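Local coordinates for protein phosphoribosylamine--glycine ligase (Thermotoga maritima, PDB 1VKZ) that catalyses the ATP-dependent ligation of glycine to 5-phospho-beta-D-ribosylamine, giving N(1)-(5-phospho-beta-D-ribosyl)glycinamide in de novo purine biosynthesis, at residues N47-R52 with F358-E363. Residues are numbered along the deposited sequence; the frame is centred on the assembly and turned at random.
Sequences NAGTKR and FAGVAE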
loop_
_atom_site.group_PDB
_atom_site.type_symbol
_atom_site.label_atom_id
_atom_site.label_comp_id
_atom_site.label_asym_id
_atom_site.label_seq_id
_atom_site.Cartn_x
_atom_site.Cartn_y
_atom_site.Cartn_z
ATOM N N ASN A 47 -16.106 0.677 -7.923
ATOM C CA ASN A 47 -16.123 1.629 -9.016
ATOM C C ASN A 47 -16.716 0.946 -10.249
ATOM O O ASN A 47 -17.108 -0.198 -10.196
ATOM C CB ASN A 47 -14.704 2.087 -9.276
ATOM C CG ASN A 47 -13.771 0.942 -9.498
ATOM O OD1 ASN A 47 -13.968 0.146 -10.429
ATOM N ND2 ASN A 47 -12.762 0.814 -8.624
ATOM N N ALA A 48 -16.765 1.626 -11.378
ATOM C CA ALA A 48 -17.462 1.088 -12.549
ATOM C C ALA A 48 -16.806 -0.169 -13.159
ATOM O O ALA A 48 -17.434 -0.901 -13.919
ATOM C CB ALA A 48 -17.632 2.220 -13.635
ATOM N N GLY A 49 -15.536 -0.390 -12.844
ATOM C CA GLY A 49 -14.820 -1.556 -13.299
ATOM C C GLY A 49 -15.104 -2.758 -12.447
ATOM O O GLY A 49 -15.002 -3.889 -12.930
ATOM N N THR A 50 -15.460 -2.542 -11.176
ATOM C CA THR A 50 -15.594 -3.660 -10.232
ATOM C C THR A 50 -16.895 -4.404 -10.422
ATOM O O THR A 50 -17.079 -5.508 -9.909
ATOM C CB THR A 50 -15.407 -3.192 -8.774
ATOM O OG1 THR A 50 -16.239 -2.085 -8.482
ATOM C CG2 THR A 50 -14.051 -2.636 -8.560
ATOM N N LYS A 51 -17.796 -3.796 -11.189
ATOM C CA LYS A 51 -19.012 -4.463 -11.661
ATOM C C LYS A 51 -18.729 -5.733 -12.481
ATOM O O LYS A 51 -19.587 -6.598 -12.568
ATOM C CB LYS A 51 -19.887 -3.480 -12.461
ATOM C CG LYS A 51 -20.526 -2.385 -11.596
ATOM C CD LYS A 51 -21.664 -1.654 -12.323
ATOM C CE LYS A 51 -22.221 -0.446 -11.534
ATOM N NZ LYS A 51 -22.705 -0.791 -10.158
ATOM N N ARG A 52 -17.536 -5.860 -13.063
ATOM C CA ARG A 52 -17.173 -7.057 -13.851
ATOM C C ARG A 52 -17.079 -8.304 -13.020
ATOM O O ARG A 52 -17.298 -9.393 -13.505
ATOM C CB ARG A 52 -15.808 -6.904 -14.491
ATOM C CG ARG A 52 -15.657 -5.770 -15.448
ATOM C CD ARG A 52 -14.238 -5.596 -15.896
ATOM N NE ARG A 52 -14.215 -4.789 -17.102
ATOM C CZ ARG A 52 -13.292 -4.862 -18.050
ATOM N NH1 ARG A 52 -12.276 -5.716 -17.957
ATOM N NH2 ARG A 52 -13.394 -4.065 -19.103
ATOM N N PHE A 358 -9.403 -1.388 -12.391
ATOM C CA PHE A 358 -9.971 -0.071 -12.414
ATOM C C PHE A 358 -9.895 0.542 -11.045
ATOM O O PHE A 358 -10.062 -0.135 -10.021
ATOM C CB PHE A 358 -11.427 -0.158 -12.831
ATOM C CG PHE A 358 -11.620 -0.671 -14.233
ATOM C CD1 PHE A 358 -11.712 -2.025 -14.481
ATOM C CD2 PHE A 358 -11.739 0.205 -15.292
ATOM C CE1 PHE A 358 -11.870 -2.495 -15.742
ATOM C CE2 PHE A 358 -11.914 -0.273 -16.569
ATOM C CZ PHE A 358 -11.974 -1.628 -16.790
ATOM N N ALA A 359 -9.668 1.848 -11.020
ATOM C CA ALA A 359 -9.600 2.590 -9.765
ATOM C C ALA A 359 -10.458 3.825 -9.931
ATOM O O ALA A 359 -11.678 3.769 -9.720
ATOM C CB ALA A 359 -8.168 2.955 -9.445
ATOM N N GLY A 360 -9.848 4.931 -10.333
ATOM C CA GLY A 360 -10.576 6.189 -10.499
ATOM C C GLY A 360 -11.409 6.240 -11.771
ATOM O O GLY A 360 -11.143 7.055 -12.658
ATOM N N VAL A 361 -12.424 5.383 -11.859
ATOM C CA VAL A 361 -13.370 5.431 -12.985
ATOM C C VAL A 361 -14.776 5.512 -12.485
ATOM O O VAL A 361 -15.095 4.906 -11.465
ATOM C CB VAL A 361 -13.271 4.192 -13.893
ATOM C CG1 VAL A 361 -11.870 4.106 -14.520
ATOM C CG2 VAL A 361 -13.658 2.902 -13.119
ATOM N N ALA A 362 -15.607 6.268 -13.203
ATOM C CA ALA A 362 -17.047 6.381 -12.903
ATOM C C ALA A 362 -17.885 6.206 -14.149
ATOM O O ALA A 362 -17.374 6.212 -15.254
ATOM C CB ALA A 362 -17.347 7.682 -12.262
ATOM N N GLU A 363 -19.184 6.016 -13.950
ATOM C CA GLU A 363 -20.147 5.972 -15.041
ATOM C C GLU A 363 -20.832 7.327 -15.086
ATOM O O GLU A 363 -21.229 7.847 -14.042
ATOM C CB GLU A 363 -21.209 4.887 -14.827
ATOM C CG GLU A 363 -20.668 3.526 -14.389
ATOM C CD GLU A 363 -21.739 2.428 -14.360
ATOM O OE1 GLU A 363 -22.946 2.752 -14.470
ATOM O OE2 GLU A 363 -21.371 1.231 -14.224
#
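Phe358 opens the interface by laying one face of its ring over the backbone of Gly49, with CD1 3.4 Å from Gly49 CA. A side chain at position 49 would clash with this ring, so the glycine lets the aromatic group lie directly on the loop. The ring also meets Arg52, whose guanidinium turns a face to it, Arg52 NE lying 3.6 Å from Phe358 CE1. The carbonyl O of Phe358 accepts a weak hydrogen bond from Asn47 ND2 (3.2 Å), an amide nitrogen that also donates to the carbonyl of Ser23. The oxygen of the same amide, Asn47 OD1, accepts from Gly49 N (2.9 Å), an Asx turn, so the one amide shapes the 47-52 loop and links it, weakly, to 358-363. Past Ala359, an inverse gamma turn centred on Gly360, with Val361 N donating to Ala359 O (2.8 Å), turns the chain round Asn47 and brings Val361 against the loop: Val361 CG2 packs 4.1 Å from Ala48 CB and 3.8 Å from Gly49 N. While the CA-to-CB bond of Ala362 points away, Glu363 reaches over the loop, its CG 3.4 Å from Ala48 CB and its OE2 3.3 Å from Lys51 CE. The contact thus joins the N domain to the C domain. On one side is the loop between parallel strands 40-43 and 55-56 of the Rossmann-like N domain; on the other is the interrupted strand 356-364 of an antiparallel sheet, where Val361 also packs on Leu376 of strand 374-382 and, with Ala48, on Leu368 of strand 367-370, and the backbone of Phe358 is hydrogen-bonded to His28 of helix 25-36.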